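Local structure of benzoylformate decarboxylase (Mycobacterium smegmatis, 4Q9D) at residues 350-364 with 502-514. The protein belongs to the thiamine pyrophosphate-dependent enzyme family, whose chains carry two cofactor-binding-type domains around a Rossmann-like central one. Residues are numbered along the deposited sequence; the frame is centred on the assembly and turned at random.
Sequences PSTAPMTSNAVYEVL and TVESTDMLEAELK
Three backbone-donated hydrogen bonds tie Ser351 and Ala353 to residues 504-506. Thr506 N gives to Ser351 O over 2.8 Å, nearly straight, and Ala353 N to Glu504 O over 2.6 Å, although this donor stands 49° above the carbonyl plane. Between these bonds Thr352 faces Ser505 in a single beta bridge. The third bond runs from Ser351 N to Thr506 OG1 at 2.9 Å; chi1 of 53° sets that hydroxyl between the backbone N and carbonyl carbon of Thr506 and turns CG2 over Ser351. Ser505 is the N-cap of helix 506-518, its OG accepting from Met508 N, and one water accepts from Asp507 N and donates weakly to Ser351 O.

Met355 packs against the start of helix 506-518. Its chain bends at chi3, laying SD against Thr506 CG2 and bringing CE to 3.5 Å from Ser505 C.

Helices 357-367 and 506-518 lie on one side of the parallel six-stranded sheet of the C-terminal cofactor-binding-type domain, where Val360 and Leu509 rest on Val527 of strand 523-528. The axes of segments 357-364 and 506-514 approach to 9.8 Å, with a crossing angle of -36°.

Between the helices the contacts are mainly apolar. Val363 enters as a knob into the hole formed by Thr506, Leu509, Glu510 and Leu513: CG1 reaches Leu509 CG at 3.7 Å, while the other branch, CG2, bears on Thr506 CB. Nearer the sheet, Leu364 CD2 meets Leu513 CD1 at 3.7 Å, the two side chains crossing at about a right angle above Val455 and Val457 of strand 454-460.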
ATOM      1  N   PRO B 350      38.994  36.866  20.616  1.00 40.25           N
ATOM      2  CA  PRO B 350      39.545  35.516  20.450  1.00 28.16           C
ATOM      3  C   PRO B 350      39.122  34.576  21.562  1.00 37.85           C
ATOM      4  O   PRO B 350      38.606  34.985  22.596  1.00 37.59           O
ATOM      5  CB  PRO B 350      41.055  35.746  20.532  1.00 36.12           C
ATOM      6  CG  PRO B 350      41.165  36.897  21.540  1.00 42.55           C
ATOM      7  CD  PRO B 350      39.993  37.801  21.191  1.00 36.83           C
ATOM      8  N   SER B 351      39.345  33.291  21.340  1.00 32.94           N
ATOM      9  CA  SER B 351      38.904  32.292  22.291  1.00 33.44           C
ATOM     10  C   SER B 351      39.731  31.023  22.085  1.00 33.65           C
ATOM     11  O   SER B 351      40.184  30.742  20.966  1.00 33.28           O
ATOM     12  CB  SER B 351      37.401  32.043  22.099  1.00 27.88           C
ATOM     13  OG  SER B 351      36.900  31.175  23.084  1.00 48.31           O
ATOM     14  N   THR B 352      39.977  30.275  23.156  1.00 33.44           N
ATOM     15  CA  THR B 352      40.633  28.992  22.986  1.00 35.53           C
ATOM     16  C   THR B 352      39.588  27.874  23.035  1.00 32.45           C
ATOM     17  O   THR B 352      38.500  28.046  23.582  1.00 32.20           O
ATOM     18  CB  THR B 352      41.713  28.698  24.055  1.00 38.17           C
ATOM     19  OG1 THR B 352      41.112  28.766  25.345  1.00 44.34           O
ATOM     20  CG2 THR B 352      42.877  29.671  23.962  1.00 40.65           C
ATOM     21  N   ALA B 353      39.929  26.723  22.458  1.00 30.22           N
ATOM     22  CA  ALA B 353      39.018  25.584  22.463  1.00 34.77           C
ATOM     23  C   ALA B 353      38.961  25.028  23.867  1.00 35.24           C
ATOM     24  O   ALA B 353      39.974  24.991  24.551  1.00 40.72           O
ATOM     25  CB  ALA B 353      39.496  24.528  21.491  1.00 37.36           C
ATOM     26  N   PRO B 354      37.774  24.584  24.303  1.00 32.24           N
ATOM     27  CA  PRO B 354      36.535  24.578  23.526  1.00 36.89           C
ATOM     28  C   PRO B 354      35.882  25.944  23.554  1.00 36.09           C
ATOM     29  O   PRO B 354      35.857  26.606  24.584  1.00 31.87           O
ATOM     30  CB  PRO B 354      35.666  23.551  24.261  1.00 31.08           C
ATOM     31  CG  PRO B 354      36.104  23.667  25.660  1.00 48.08           C
ATOM     32  CD  PRO B 354      37.602  23.915  25.600  1.00 36.25           C
ATOM     33  N   MET B 355      35.361  26.360  22.408  1.00 32.20           N
ATOM     34  CA  MET B 355      34.796  27.695  22.264  1.00 26.35           C
ATOM     35  C   MET B 355      33.278  27.662  22.089  1.00 33.40           C
ATOM     36  O   MET B 355      32.675  26.592  21.911  1.00 31.27           O
ATOM     37  CB  MET B 355      35.457  28.390  21.082  1.00 33.51           C
ATOM     38  CG  MET B 355      35.246  27.672  19.790  1.00 28.20           C
ATOM     39  SD  MET B 355      36.289  28.329  18.481  1.00 37.01           S
ATOM     40  CE  MET B 355      37.837  27.497  18.831  1.00 22.13           C
ATOM     41  N   THR B 356      32.658  28.834  22.187  1.00 25.50           N
ATOM     42  CA  THR B 356      31.235  28.961  21.945  1.00 29.40           C
ATOM     43  C   THR B 356      30.954  28.766  20.445  1.00 26.71           C
ATOM     44  O   THR B 356      31.802  29.051  19.596  1.00 26.06           O
ATOM     45  CB  THR B 356      30.735  30.358  22.359  1.00 31.64           C
ATOM     46  OG1 THR B 356      31.422  31.346  21.591  1.00 30.64           O
ATOM     47  CG2 THR B 356      30.986  30.612  23.840  1.00 31.06           C
ATOM     48  N   SER B 357      29.761  28.302  20.107  1.00 27.49           N
ATOM     49  CA  SER B 357      29.381  28.290  18.690  1.00 29.63           C
ATOM     50  C   SER B 357      29.354  29.719  18.117  1.00 28.05           C
ATOM     51  O   SER B 357      29.585  29.942  16.920  1.00 29.85           O
ATOM     52  CB  SER B 357      28.032  27.580  18.484  1.00 24.66           C
ATOM     53  OG  SER B 357      27.077  27.976  19.454  1.00 32.35           O
ATOM     54  N   ASN B 358      29.079  30.691  18.976  1.00 25.35           N
ATOM     55  CA  ASN B 358      29.127  32.092  18.565  1.00 25.67           C
ATOM     56  C   ASN B 358      30.526  32.485  18.048  1.00 29.25           C
ATOM     57  O   ASN B 358      30.655  33.152  17.012  1.00 27.87           O
ATOM     58  CB  ASN B 358      28.660  32.984  19.724  1.00 30.18           C
ATOM     59  CG  ASN B 358      28.614  34.451  19.346  1.00 38.95           C
ATOM     60  OD1 ASN B 358      27.882  34.839  18.436  1.00 34.30           O
ATOM     61  ND2 ASN B 358      29.406  35.276  20.037  1.00 33.65           N
ATOM     62  N   ALA B 359      31.578  32.050  18.750  1.00 28.29           N
ATOM     63  CA  ALA B 359      32.949  32.270  18.281  1.00 27.03           C
ATOM     64  C   ALA B 359      33.176  31.622  16.923  1.00 31.66           C
ATOM     65  O   ALA B 359      33.752  32.229  16.032  1.00 29.94           O
ATOM     66  CB  ALA B 359      33.952  31.705  19.281  1.00 24.71           C
ATOM     67  N   VAL B 360      32.740  30.369  16.779  1.00 33.02           N
ATOM     68  CA  VAL B 360      32.975  29.604  15.551  1.00 26.75           C
ATOM     69  C   VAL B 360      32.371  30.286  14.339  1.00 22.73           C
ATOM     70  O   VAL B 360      33.020  30.415  13.309  1.00 25.47           O
ATOM     71  CB  VAL B 360      32.354  28.157  15.622  1.00 31.53           C
ATOM     72  CG1 VAL B 360      32.490  27.448  14.269  1.00 22.94           C
ATOM     73  CG2 VAL B 360      32.983  27.355  16.725  1.00 29.94           C
ATOM     74  N   TYR B 361      31.104  30.695  14.446  1.00 27.46           N
ATOM     75  CA  TYR B 361      30.433  31.307  13.294  1.00 29.56           C
ATOM     76  C   TYR B 361      30.971  32.689  12.948  1.00 29.37           C
ATOM     77  O   TYR B 361      30.987  33.071  11.780  1.00 27.77           O
ATOM     78  CB  TYR B 361      28.916  31.330  13.470  1.00 28.76           C
ATOM     79  CG  TYR B 361      28.268  29.992  13.170  1.00 28.43           C
ATOM     80  CD1 TYR B 361      27.692  29.735  11.928  1.00 26.67           C
ATOM     81  CD2 TYR B 361      28.259  28.972  14.124  1.00 24.98           C
ATOM     82  CE1 TYR B 361      27.113  28.473  11.643  1.00 33.74           C
ATOM     83  CE2 TYR B 361      27.685  27.731  13.854  1.00 33.76           C
ATOM     84  CZ  TYR B 361      27.111  27.488  12.622  1.00 34.26           C
ATOM     85  OH  TYR B 361      26.533  26.256  12.402  1.00 30.44           O
ATOM     86  N   GLU B 362      31.449  33.434  13.946  1.00 27.54           N
ATOM     87  CA  GLU B 362      32.028  34.750  13.632  1.00 23.60           C
ATOM     88  C   GLU B 362      33.319  34.575  12.892  1.00 20.46           C
ATOM     89  O   GLU B 362      33.552  35.233  11.891  1.00 25.44           O
ATOM     90  CB  GLU B 362      32.286  35.619  14.873  1.00 26.63           C
ATOM     91  CG  GLU B 362      32.860  36.984  14.438  1.00 34.69           C
ATOM     92  CD  GLU B 362      33.198  37.910  15.595  1.00 38.16           C
ATOM     93  OE1 GLU B 362      33.091  37.484  16.778  1.00 30.48           O
ATOM     94  OE2 GLU B 362      33.587  39.062  15.305  1.00 38.31           O
ATOM     95  N   VAL B 363      34.168  33.660  13.359  1.00 25.46           N
ATOM     96  CA  VAL B 363      35.368  33.346  12.586  1.00 25.39           C
ATOM     97  C   VAL B 363      35.030  32.934  11.149  1.00 29.41           C
ATOM     98  O   VAL B 363      35.697  33.343  10.201  1.00 28.18           O
ATOM     99  CB  VAL B 363      36.199  32.229  13.230  1.00 31.42           C
ATOM    100  CG1 VAL B 363      37.354  31.860  12.315  1.00 21.67           C
ATOM    101  CG2 VAL B 363      36.704  32.674  14.606  1.00 28.23           C
ATOM    102  N   LEU B 364      33.990  32.120  10.975  1.00 32.19           N
ATOM    103  CA  LEU B 364      33.598  31.701   9.615  1.00 28.87           C
ATOM    104  C   LEU B 364      33.194  32.903   8.766  1.00 23.72           C
ATOM    105  O   LEU B 364      33.582  33.020   7.591  1.00 28.88           O
ATOM    106  CB  LEU B 364      32.414  30.735   9.670  1.00 26.80           C
ATOM    107  CG  LEU B 364      32.658  29.259   9.892  1.00 35.16           C
ATOM    108  CD1 LEU B 364      31.277  28.624  10.008  1.00 40.96           C
ATOM    109  CD2 LEU B 364      33.404  28.688   8.692  1.00 39.02           C
ATOM    110  N   THR B 502      42.347  19.429  13.974  1.00 42.75           N
ATOM    111  CA  THR B 502      41.549  19.659  15.165  1.00 37.48           C
ATOM    112  C   THR B 502      41.983  21.038  15.669  1.00 42.42           C
ATOM    113  O   THR B 502      43.142  21.235  16.014  1.00 37.00           O
ATOM    114  CB  THR B 502      41.819  18.567  16.214  1.00 45.84           C
ATOM    115  OG1 THR B 502      41.419  17.294  15.681  1.00 40.29           O
ATOM    116  CG2 THR B 502      41.077  18.861  17.549  1.00 37.80           C
ATOM    117  N   VAL B 503      41.070  22.002  15.677  1.00 36.71           N
ATOM    118  CA  VAL B 503      41.458  23.364  15.987  1.00 36.10           C
ATOM    119  C   VAL B 503      41.486  23.606  17.509  1.00 34.30           C
ATOM    120  O   VAL B 503      40.659  23.060  18.261  1.00 33.13           O
ATOM    121  CB  VAL B 503      40.592  24.388  15.224  1.00 39.54           C
ATOM    122  CG1 VAL B 503      40.475  23.978  13.745  1.00 31.92           C
ATOM    123  CG2 VAL B 503      39.247  24.502  15.829  1.00 39.18           C
ATOM    124  N   GLU B 504      42.446  24.417  17.951  1.00 31.18           N
ATOM    125  CA  GLU B 504      42.652  24.695  19.381  1.00 35.75           C
ATOM    126  C   GLU B 504      42.201  26.092  19.834  1.00 28.34           C
ATOM    127  O   GLU B 504      42.117  26.385  21.036  1.00 30.83           O
ATOM    128  CB  GLU B 504      44.128  24.494  19.729  1.00 38.06           C
ATOM    129  CG  GLU B 504      44.617  23.072  19.432  1.00 58.39           C
ATOM    130  CD  GLU B 504      46.143  22.933  19.334  1.00 65.64           C
ATOM    131  OE1 GLU B 504      46.889  23.752  19.922  1.00 66.72           O
ATOM    132  OE2 GLU B 504      46.597  21.985  18.656  1.00 66.31           O
ATOM    133  N   SER B 505      41.882  26.948  18.877  1.00 33.47           N
ATOM    134  CA  SER B 505      41.598  28.340  19.190  1.00 34.06           C
ATOM    135  C   SER B 505      40.945  28.991  17.998  1.00 36.33           C
ATOM    136  O   SER B 505      40.960  28.436  16.883  1.00 30.09           O
ATOM    137  CB  SER B 505      42.914  29.077  19.455  1.00 31.80           C
ATOM    138  OG  SER B 505      43.688  29.115  18.254  1.00 33.12           O
ATOM    139  N   THR B 506      40.421  30.193  18.208  1.00 31.00           N
ATOM    140  CA  THR B 506      39.899  30.970  17.096  1.00 27.73           C
ATOM    141  C   THR B 506      40.998  31.342  16.108  1.00 33.54           C
ATOM    142  O   THR B 506      40.747  31.395  14.895  1.00 31.14           O
ATOM    143  CB  THR B 506      39.140  32.218  17.577  1.00 30.67           C
ATOM    144  OG1 THR B 506      39.969  32.970  18.476  1.00 31.88           O
ATOM    145  CG2 THR B 506      37.860  31.805  18.293  1.00 24.46           C
ATOM    146  N   ASP B 507      42.218  31.588  16.594  1.00 26.57           N
ATOM    147  CA  ASP B 507      43.312  31.874  15.650  1.00 28.27           C
ATOM    148  C   ASP B 507      43.582  30.689  14.735  1.00 21.98           C
ATOM    149  O   ASP B 507      43.792  30.857  13.535  1.00 27.76           O
ATOM    150  CB  ASP B 507      44.633  32.188  16.352  1.00 33.30           C
ATOM    151  CG  ASP B 507      44.624  33.545  17.064  1.00 52.85           C
ATOM    152  OD1 ASP B 507      44.039  34.519  16.534  1.00 37.08           O
ATOM    153  OD2 ASP B 507      45.215  33.623  18.160  1.00 60.12           O
ATOM    154  N   MET B 508      43.673  29.508  15.330  1.00 28.03           N
ATOM    155  CA  MET B 508      43.964  28.295  14.558  1.00 24.60           C
ATOM    156  C   MET B 508      42.817  28.006  13.586  1.00 29.27           C
ATOM    157  O   MET B 508      43.049  27.691  12.419  1.00 32.25           O
ATOM    158  CB  MET B 508      44.201  27.116  15.488  1.00 25.61           C
ATOM    159  CG  MET B 508      44.787  25.933  14.753  1.00 31.12           C
ATOM    160  SD  MET B 508      45.195  24.584  15.846  1.00 42.21           S
ATOM    161  CE  MET B 508      45.253  23.241  14.627  1.00 49.82           C
ATOM    162  N   LEU B 509      41.584  28.171  14.059  1.00 28.44           N
ATOM    163  CA  LEU B 509      40.407  28.015  13.198  1.00 28.80           C
ATOM    164  C   LEU B 509      40.514  28.903  11.965  1.00 30.35           C
ATOM    165  O   LEU B 509      40.301  28.475  10.812  1.00 28.64           O
ATOM    166  CB  LEU B 509      39.112  28.317  13.985  1.00 20.11           C
ATOM    167  CG  LEU B 509      37.814  28.256  13.158  1.00 28.04           C
ATOM    168  CD1 LEU B 509      37.657  26.881  12.463  1.00 22.92           C
ATOM    169  CD2 LEU B 509      36.639  28.528  14.075  1.00 23.60           C
ATOM    170  N   GLU B 510      40.889  30.147  12.193  1.00 29.56           N
ATOM    171  CA  GLU B 510      40.949  31.096  11.094  1.00 27.25           C
ATOM    172  C   GLU B 510      42.022  30.685  10.120  1.00 29.76           C
ATOM    173  O   GLU B 510      41.829  30.736   8.890  1.00 31.25           O
ATOM    174  CB  GLU B 510      41.238  32.500  11.629  1.00 31.29           C
ATOM    175  CG  GLU B 510      41.397  33.563  10.567  1.00 41.88           C
ATOM    176  CD  GLU B 510      42.047  34.841  11.131  1.00 51.25           C
ATOM    177  OE1 GLU B 510      42.275  34.925  12.364  1.00 49.30           O
ATOM    178  OE2 GLU B 510      42.335  35.756  10.339  1.00 44.02           O
ATOM    179  N   ALA B 511      43.165  30.281  10.664  1.00 27.73           N
ATOM    180  CA  ALA B 511      44.290  29.939   9.807  1.00 34.36           C
ATOM    181  C   ALA B 511      44.004  28.657   9.024  1.00 31.70           C
ATOM    182  O   ALA B 511      44.329  28.554   7.841  1.00 30.66           O
ATOM    183  CB  ALA B 511      45.578  29.795  10.639  1.00 28.10           C
ATOM    184  N   GLU B 512      43.422  27.662   9.690  1.00 31.86           N
ATOM    185  CA  GLU B 512      43.119  26.388   9.014  1.00 26.52           C
ATOM    186  C   GLU B 512      42.032  26.589   7.951  1.00 27.35           C
ATOM    187  O   GLU B 512      42.048  25.939   6.899  1.00 30.35           O
ATOM    188  CB  GLU B 512      42.703  25.337  10.043  1.00 25.78           C
ATOM    189  CG  GLU B 512      43.845  24.923  10.969  1.00 26.63           C
ATOM    190  CD  GLU B 512      44.948  24.147  10.241  1.00 38.56           C
ATOM    191  OE1 GLU B 512      44.756  23.769   9.066  1.00 33.52           O
ATOM    192  OE2 GLU B 512      45.999  23.892  10.862  1.00 46.17           O
ATOM    193  N   LEU B 513      41.103  27.507   8.232  1.00 26.15           N
ATOM    194  CA  LEU B 513      40.053  27.865   7.286  1.00 25.15           C
ATOM    195  C   LEU B 513      40.644  28.453   6.015  1.00 36.76           C
ATOM    196  O   LEU B 513      40.267  28.054   4.899  1.00 29.63           O
ATOM    197  CB  LEU B 513      39.033  28.832   7.928  1.00 29.26           C
ATOM    198  CG  LEU B 513      37.864  28.171   8.683  1.00 32.47           C
ATOM    199  CD1 LEU B 513      36.988  29.205   9.456  1.00 25.91           C
ATOM    200  CD2 LEU B 513      37.013  27.331   7.696  1.00 27.40           C
ATOM    201  N   LYS B 514      41.588  29.383   6.178  1.00 27.44           N
ATOM    202  CA  LYS B 514      42.257  29.979   5.026  1.00 31.15           C
ATOM    203  C   LYS B 514      43.036  28.942   4.244  1.00 30.15           C
ATOM    204  O   LYS B 514      43.033  28.947   3.023  1.00 34.60           O
ATOM    205  CB  LYS B 514      43.203  31.096   5.453  1.00 32.16           C
ATOM    206  CG  LYS B 514      42.494  32.339   6.014  1.00 35.67           C
ATOM    207  CD  LYS B 514      43.522  33.394   6.515  1.00 36.18           C
ATOM    208  CE  LYS B 514      42.805  34.635   7.076  1.00 46.62           C
ATOM    209  NZ  LYS B 514      43.701  35.516   7.901  1.00 56.37           N
TER
HETATM  210  O   HOH W   1      42.828  32.528  19.589  1.00 37.30           O